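Local coordinates for putative iron binding protein (Bordetella pertussis Tohama I, PDB 1Y9U) that binds ferric iron and probably serves as the periplasmic solute-binding component of a bacterial iron uptake system, at residues K284-A287 with V288-S291; A159-K162 with W163-V167; Q80-T83 with L84-V88; D24-A27 with K28-I32. All coordinates share one frame; numbering follows the deposited sequence.

How the interactions relate
Four local contacts, each within one unbroken run of the chain, illustrate how helices begin, continue and end. From the N terminus, interaction 4 (24-32) ends the helix of the beta-alpha-beta unit formed by strand 7-12, helix 20-30 and strand 33-38. Interaction 3 (80-88) starts helix 82-87, beside helix 251-261; its centre is about 21 Å from that of interaction 4. Interaction 2 (159-167) lies mid-helix, about 50 Å between centres from interaction 4 and across the centre of the chain. Interaction 1 (284-291) starts helix 287-291 near the iron-binding tyrosines. All four follow in series; none nests or crosses, and no two touch.

Interaction 1 (K284-A287 with V288-S291); sequences KLDA and VVAS
Asp286 reaches forward to the first turn of helix 287-291 and sets its carboxylate against the backbone of Val288 and Val289. With CG anti to the backbone N (chi1 174°), Asp286 OD2 comes to 3.0 Å from Val288 N and 3.4 Å from Val289 N. Both bonds are weak: the first is strongly bent, at 124°, and the second is long though straighter. Asp286 OD2 also lies 3.3 Å from Val288 CB, for the two side chains run side by side, and it accepts a further hydrogen bond from Asn206 ND2 on helix 198-206. This is the N-cap arrangement, in which a residue just before a helix offers side-chain oxygen to amides that have no preceding turn to pair with. The first full helical bond follows at once, Ala290 N to Asp286 O at 2.9 Å.

The more enclosed side is formed by Val289 and Leu285. The buried Val289 brings CG2 to 4.0 Å from Asp286 CB and touches Tyr277 of strand 277-278; the Val289 side chain is also about 6 Å from that of the iron-binding Tyr199. Leu285 leans on the same strand at Tyr277 and Pro278, while Leu285 CD1 comes 4.0 Å from CA of Ala290, itself an exposed residue. The looser side belongs to Ala287 and Ser291, both exposed. Here the contact is mostly backbone, with Ser291 N bonded to Ala287 O, and Ser291 folds its hydroxyl back (chi1 81°) to give a 2.6 Å hydrogen bond from Ser291 OG to Val288 O.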
# COMPACT_ATOMS: atom_id res chain seq x y z
N LYS A 284 12.35 -12.06 6.29
CA LYS A 284 11.73 -12.31 7.59
C LYS A 284 10.66 -11.26 7.85
O LYS A 284 10.91 -10.05 7.77
CB LYS A 284 12.77 -12.27 8.71
CG LYS A 284 12.21 -12.49 10.10
CD LYS A 284 11.94 -13.93 10.41
CE LYS A 284 11.71 -14.15 11.92
NZ LYS A 284 11.93 -15.56 12.36
N LEU A 285 9.47 -11.75 8.19
CA LEU A 285 8.34 -10.89 8.47
C LEU A 285 8.23 -10.61 9.96
O LEU A 285 8.61 -11.43 10.80
CB LEU A 285 7.04 -11.59 8.06
CG LEU A 285 6.94 -12.05 6.60
CD1 LEU A 285 5.66 -12.86 6.39
CD2 LEU A 285 6.98 -10.90 5.62
N ASP A 286 7.67 -9.45 10.28
CA ASP A 286 7.18 -9.22 11.65
C ASP A 286 6.28 -10.38 12.07
O ASP A 286 5.48 -10.87 11.28
CB ASP A 286 6.39 -7.92 11.72
CG ASP A 286 5.76 -7.74 13.05
OD1 ASP A 286 6.51 -7.45 14.01
OD2 ASP A 286 4.55 -7.94 13.22
N ALA A 287 6.35 -10.77 13.34
CA ALA A 287 5.63 -11.93 13.81
C ALA A 287 4.10 -11.82 13.64
O ALA A 287 3.46 -12.78 13.32
CB ALA A 287 5.96 -12.21 15.28
N VAL A 288 3.55 -10.65 13.94
CA VAL A 288 2.13 -10.42 13.71
C VAL A 288 1.79 -10.56 12.22
O VAL A 288 0.85 -11.24 11.85
CB VAL A 288 1.68 -9.06 14.26
CG1 VAL A 288 0.23 -8.80 13.91
CG2 VAL A 288 1.88 -9.00 15.78
N VAL A 289 2.58 -9.93 11.36
CA VAL A 289 2.32 -10.02 9.93
C VAL A 289 2.37 -11.49 9.45
O VAL A 289 1.52 -11.94 8.70
CB VAL A 289 3.30 -9.13 9.15
CG1 VAL A 289 3.12 -9.34 7.62
CG2 VAL A 289 3.09 -7.67 9.51
N ALA A 290 3.36 -12.25 9.93
CA ALA A 290 3.47 -13.68 9.59
C ALA A 290 2.23 -14.47 10.02
O ALA A 290 1.81 -15.38 9.34
CB ALA A 290 4.72 -14.28 10.22
N SER A 291 1.64 -14.07 11.15
CA SER A 291 0.46 -14.75 11.69
C SER A 291 -0.76 -14.62 10.81
O SER A 291 -1.72 -15.38 10.96
CB SER A 291 0.15 -14.26 13.11
OG SER A 291 -0.56 -13.03 13.12

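Interaction 2 (A159-K162 with W163-V167); sequences ATEK and WLRGV
Glu161 and Arg165, one helical turn apart on helix 157-170, lie alongside each other and point the same way. The glutamate is stretched out, with CG anti to the backbone N (chi1 180°) and the chain straight beyond it, which carries the carboxylate along the helix surface to the guanidinium. There a single oxygen does the work: Glu161 OE1 takes a hydrogen bond from Arg165 NH2 at 2.8 Å and another from Arg165 NE at 3.1 Å. It sits in the guanidinium plane, at the side edge between the two nitrogens. The NE bond uses the anti lone pair of OE1, while NH2 comes from the anti side but 30° out of the carboxylate plane, and the two flat groups are turned 57° against each other.

Trp163 is engaged differently. Its amide bonds to Ala159 O in the regular helical pattern, and its CB lies 3.4 Å from Thr160 O, but the indole extends out from the turn before it. One ring face is covered by Val167 CG2, 3.6 Å above the ring centre, and NE1 donates to Tyr122 O. The Trp163 side chain also touches Met151 of helix 142-155. On helix 157-170 itself, Thr160 CG2 approaches Leu164 CD1 at 4.3 Å, and both of these side chains rest on Leu315 of helix 303-318.

Glu161 OE2 forms a second salt bridge, to Lys318 NZ at the end of helix 303-318. The carboxylate is thus shared between two cations, one on each oxygen, an arrangement that would be expected to favour its ionised form.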
# COMPACT_ATOMS: atom_id res chain seq x y z
N ALA A 159 -20.40 -5.29 -12.73
CA ALA A 159 -20.26 -6.12 -11.54
C ALA A 159 -19.78 -5.25 -10.38
O ALA A 159 -20.22 -5.43 -9.26
CB ALA A 159 -19.30 -7.25 -11.78
N THR A 160 -18.88 -4.32 -10.66
CA THR A 160 -18.30 -3.48 -9.61
C THR A 160 -19.35 -2.55 -9.01
O THR A 160 -19.42 -2.37 -7.79
CB THR A 160 -17.11 -2.69 -10.14
OG1 THR A 160 -16.10 -3.60 -10.56
CG2 THR A 160 -16.47 -1.84 -9.02
N GLU A 161 -20.21 -1.99 -9.85
CA GLU A 161 -21.29 -1.15 -9.36
C GLU A 161 -22.25 -1.92 -8.45
O GLU A 161 -22.67 -1.43 -7.40
CB GLU A 161 -22.05 -0.54 -10.54
CG GLU A 161 -23.19 0.34 -10.10
CD GLU A 161 -23.96 0.96 -11.22
OE1 GLU A 161 -25.11 1.37 -10.94
OE2 GLU A 161 -23.41 1.05 -12.35
N LYS A 162 -22.59 -3.14 -8.86
CA LYS A 162 -23.48 -3.97 -8.08
C LYS A 162 -22.85 -4.30 -6.73
O LYS A 162 -23.53 -4.27 -5.72
CB LYS A 162 -23.83 -5.25 -8.85
CG LYS A 162 -24.53 -6.33 -8.04
CD LYS A 162 -25.17 -7.39 -8.95
CE LYS A 162 -26.33 -8.02 -8.25
NZ LYS A 162 -27.63 -7.32 -8.50
N TRP A 163 -21.55 -4.60 -6.72
CA TRP A 163 -20.82 -4.82 -5.48
C TRP A 163 -20.89 -3.60 -4.58
O TRP A 163 -21.21 -3.71 -3.40
CB TRP A 163 -19.38 -5.17 -5.78
CG TRP A 163 -18.56 -5.51 -4.58
CD1 TRP A 163 -18.58 -6.68 -3.91
CD2 TRP A 163 -17.64 -4.66 -3.88
NE1 TRP A 163 -17.72 -6.64 -2.84
CE2 TRP A 163 -17.11 -5.41 -2.81
CE3 TRP A 163 -17.19 -3.35 -4.08
CZ2 TRP A 163 -16.15 -4.90 -1.94
CZ3 TRP A 163 -16.24 -2.84 -3.20
CH2 TRP A 163 -15.73 -3.62 -2.15
N LEU A 164 -20.60 -2.42 -5.12
CA LEU A 164 -20.65 -1.19 -4.34
C LEU A 164 -22.01 -0.95 -3.72
O LEU A 164 -22.11 -0.58 -2.55
CB LEU A 164 -20.24 0.02 -5.18
CG LEU A 164 -18.73 0.13 -5.46
CD1 LEU A 164 -18.49 1.12 -6.57
CD2 LEU A 164 -17.98 0.50 -4.16
N ARG A 165 -23.08 -1.15 -4.50
CA ARG A 165 -24.43 -0.95 -3.98
C ARG A 165 -24.76 -1.97 -2.86
O ARG A 165 -25.37 -1.61 -1.86
CB ARG A 165 -25.46 -1.06 -5.09
CG ARG A 165 -25.47 0.09 -6.05
CD ARG A 165 -26.64 -0.01 -7.04
NE ARG A 165 -26.46 0.90 -8.15
CZ ARG A 165 -26.68 2.20 -8.07
NH1 ARG A 165 -27.15 2.76 -6.96
NH2 ARG A 165 -26.43 2.98 -9.11
N GLY A 166 -24.31 -3.21 -3.01
CA GLY A 166 -24.57 -4.23 -2.02
C GLY A 166 -23.78 -3.98 -0.73
O GLY A 166 -24.28 -4.19 0.36
N VAL A 167 -22.53 -3.53 -0.87
CA VAL A 167 -21.71 -3.21 0.29
C VAL A 167 -22.28 -2.00 1.02
O VAL A 167 -22.47 -2.03 2.25
CB VAL A 167 -20.26 -2.97 -0.11
CG1 VAL A 167 -19.42 -2.41 1.07
CG2 VAL A 167 -19.64 -4.26 -0.60

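Interaction 3 (Q80-T83 with L84-V88); sequences QSQT and LDSVV
Ser81 OG accepts the amide of Leu84 across the first turn of helix 82-87, at 3.0 Å and nearly straight (171°). Ser81 is the N-cap, and its hydroxyl stands anti to the backbone N (chi1 169°), turned forward to the amide it caps. The same oxygen is hydrogen-bonded to Glu259 OE2 on helix 251-261, so it serves the helix start and the neighbouring helix together. Leu84 closes over the capping serine, its CD1 3.8 Å from Ser81 CB, and packs on Leu258 of that helix.

The carbonyls of the first turn are taken up in order. Ser81 O receives Asp85 N at 3.0 Å. Gln82 O receives two donors from one residue: Ser86 N at 3.0 Å, and Ser86 OG at 2.8 Å, which a chi1 of 66° directs toward the preceding turn. Gln82 bends at CG so that NE2 stands 3.4 Å from Ser86 OG, at an angle too poor for a bond. Thr83 O receives only a weak, bent bond from Val87 N at 3.3 Å, with Val87 CG2 crowding the same oxygen, whereas Val88 N makes a regular bond to Leu84 O.

Asp85 turns elsewhere with its carboxylate: OD1 is hydrogen-bonded to Tyr100 OH on strand 100-112. The short helix is therefore tied by polar side chains to helix 251-261 at its start and to the long strand further on.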
# COMPACT_ATOMS: atom_id res chain seq x y z
N GLN A 80 18.14 0.32 -16.06
CA GLN A 80 18.31 -1.09 -16.34
C GLN A 80 19.05 -1.65 -15.14
O GLN A 80 20.12 -1.15 -14.75
CB GLN A 80 19.09 -1.29 -17.63
CG GLN A 80 18.32 -0.87 -18.87
CD GLN A 80 18.26 0.64 -19.06
OE1 GLN A 80 19.29 1.32 -19.00
NE2 GLN A 80 17.06 1.18 -19.28
N SER A 81 18.46 -2.66 -14.53
CA SER A 81 19.04 -3.27 -13.34
C SER A 81 18.54 -4.68 -13.23
O SER A 81 17.37 -4.92 -12.95
CB SER A 81 18.69 -2.48 -12.08
OG SER A 81 19.06 -3.22 -10.92
N GLN A 82 19.44 -5.64 -13.42
CA GLN A 82 19.13 -7.03 -13.16
C GLN A 82 18.80 -7.24 -11.67
O GLN A 82 18.00 -8.10 -11.33
CB GLN A 82 20.28 -7.94 -13.61
CG GLN A 82 20.05 -9.40 -13.26
CD GLN A 82 20.56 -9.78 -11.87
OE1 GLN A 82 21.40 -9.07 -11.29
NE2 GLN A 82 20.07 -10.91 -11.35
N THR A 83 19.41 -6.46 -10.79
CA THR A 83 19.17 -6.61 -9.36
C THR A 83 17.71 -6.29 -9.06
O THR A 83 17.01 -7.07 -8.44
CB THR A 83 20.09 -5.68 -8.57
OG1 THR A 83 21.45 -6.11 -8.74
CG2 THR A 83 19.81 -5.77 -7.07
N LEU A 84 17.25 -5.15 -9.54
CA LEU A 84 15.88 -4.74 -9.30
C LEU A 84 14.89 -5.64 -10.04
O LEU A 84 13.88 -6.05 -9.48
CB LEU A 84 15.68 -3.27 -9.66
CG LEU A 84 16.27 -2.26 -8.65
CD1 LEU A 84 16.57 -0.93 -9.32
CD2 LEU A 84 15.39 -2.08 -7.45
N ASP A 85 15.15 -5.99 -11.30
CA ASP A 85 14.19 -6.77 -12.07
C ASP A 85 14.03 -8.18 -11.53
O ASP A 85 12.97 -8.77 -11.61
CB ASP A 85 14.58 -6.84 -13.55
CG ASP A 85 14.37 -5.53 -14.27
OD1 ASP A 85 13.80 -4.58 -13.68
OD2 ASP A 85 14.74 -5.37 -15.47
N SER A 86 15.10 -8.74 -10.98
CA SER A 86 15.03 -10.09 -10.47
C SER A 86 14.43 -10.18 -9.09
O SER A 86 14.07 -11.25 -8.67
CB SER A 86 16.41 -10.74 -10.47
OG SER A 86 17.31 -10.12 -9.57
N VAL A 87 14.39 -9.06 -8.36
CA VAL A 87 13.78 -9.01 -7.03
C VAL A 87 12.30 -8.64 -7.09
O VAL A 87 11.48 -9.26 -6.46
CB VAL A 87 14.50 -7.99 -6.11
CG1 VAL A 87 13.71 -7.81 -4.81
CG2 VAL A 87 15.91 -8.46 -5.82
N VAL A 88 11.98 -7.61 -7.84
CA VAL A 88 10.61 -7.08 -7.85
C VAL A 88 9.80 -7.82 -8.92
O VAL A 88 10.18 -7.80 -10.09
CB VAL A 88 10.64 -5.58 -8.15
CG1 VAL A 88 9.22 -5.02 -8.21
CG2 VAL A 88 11.45 -4.84 -7.09

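Interaction 4 (D24-A27 with K28-I32); sequences DAFA and KDSGI
A helix C-terminus turning into a strand is the setting here: the last turns of helix 20-30 meet the residues that lead to strand 33-38 in a parallel beta-alpha-beta unit begun by strand 7-12. The contact combines a carbonyl gripped by a serine hydroxyl and amide with an apolar pair, Phe26 and Ile32, beside it. In Ser30 a chi1 of 75° swings the hydroxyl over the preceding turn, and Ser30 OG donates to Phe26 O at 2.6 Å. Ser30 N bonds to Phe26 O as well, at 2.9 Å, the two donors coming from opposite faces of the carbonyl plane. Ser30 OG in turn accepts from Ile32 N at 3.0 Å, an ST turn that carries the bonding beyond the helix.

Gly31 leaves the helix with a phi of +75°, a conformation that suits glycine, while Gly31 N still reaches Ala27 O at 2.8 Å. Past this bend Ile32 O comes to 3.2 Å from Ala27 CA in a CA-H...O contact.

Phe26 runs out from the helix with CG anti to the backbone N, and one face of its ring lies against the serine, Ser30 OG standing 3.8 Å above the plane and offset toward the rim. Ile32 CD1 meets Phe26 CZ at 3.9 Å, coming in at a slant. Helix 251-261 packs against this pair, with Leu257 and Tyr260 touching Phe26 and Asn253 touching Ile32.

Because Ser30 OG is donor and acceptor at once, one hydroxyl links a carbonyl in the last turn to the first amide after the glycine, joining the helix end to the approach of the strand.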
# COMPACT_ATOMS: atom_id res chain seq x y z
N ASP A 24 21.09 4.96 7.17
CA ASP A 24 22.36 5.09 7.90
C ASP A 24 23.25 3.89 7.66
O ASP A 24 24.48 4.03 7.56
CB ASP A 24 22.13 5.28 9.41
CG ASP A 24 21.58 6.65 9.76
OD1 ASP A 24 21.16 6.82 10.92
OD2 ASP A 24 21.53 7.60 8.96
N ALA A 25 22.67 2.69 7.60
CA ALA A 25 23.46 1.50 7.30
C ALA A 25 24.06 1.58 5.89
O ALA A 25 25.24 1.27 5.69
CB ALA A 25 22.63 0.26 7.45
N PHE A 26 23.27 2.03 4.92
CA PHE A 26 23.76 2.19 3.56
C PHE A 26 24.92 3.18 3.51
O PHE A 26 25.92 2.93 2.85
CB PHE A 26 22.64 2.65 2.63
CG PHE A 26 23.07 3.00 1.24
CD1 PHE A 26 23.17 2.04 0.27
CD2 PHE A 26 23.36 4.31 0.90
CE1 PHE A 26 23.54 2.36 -1.01
CE2 PHE A 26 23.73 4.63 -0.38
CZ PHE A 26 23.82 3.65 -1.35
N ALA A 27 24.77 4.30 4.19
CA ALA A 27 25.82 5.31 4.21
C ALA A 27 27.10 4.81 4.87
O ALA A 27 28.18 5.03 4.34
CB ALA A 27 25.33 6.55 4.92
N LYS A 28 26.96 4.13 6.01
CA LYS A 28 28.12 3.59 6.72
C LYS A 28 28.89 2.61 5.84
O LYS A 28 30.12 2.70 5.69
CB LYS A 28 27.66 2.91 8.02
CG LYS A 28 28.79 2.37 8.89
CD LYS A 28 28.28 1.85 10.23
CE LYS A 28 28.16 2.95 11.29
NZ LYS A 28 27.57 2.45 12.59
N ASP A 29 28.16 1.68 5.25
CA ASP A 29 28.76 0.57 4.52
C ASP A 29 29.34 0.99 3.19
O ASP A 29 30.42 0.53 2.80
CB ASP A 29 27.73 -0.54 4.32
CG ASP A 29 27.40 -1.29 5.60
OD1 ASP A 29 28.12 -1.14 6.61
OD2 ASP A 29 26.42 -2.06 5.68
N SER A 30 28.65 1.90 2.50
CA SER A 30 29.06 2.37 1.19
C SER A 30 30.02 3.58 1.20
O SER A 30 30.76 3.81 0.24
CB SER A 30 27.82 2.72 0.36
OG SER A 30 27.24 3.95 0.80
N GLY A 31 29.98 4.35 2.27
CA GLY A 31 30.65 5.64 2.30
C GLY A 31 29.97 6.76 1.53
O GLY A 31 30.53 7.85 1.39
N ILE A 32 28.77 6.52 1.03
CA ILE A 32 27.99 7.51 0.31
C ILE A 32 27.10 8.22 1.33
O ILE A 32 26.35 7.58 2.05
CB ILE A 32 27.12 6.85 -0.78
CG1 ILE A 32 27.99 6.11 -1.81
CG2 ILE A 32 26.24 7.90 -1.47
CD1 ILE A 32 27.21 5.10 -2.65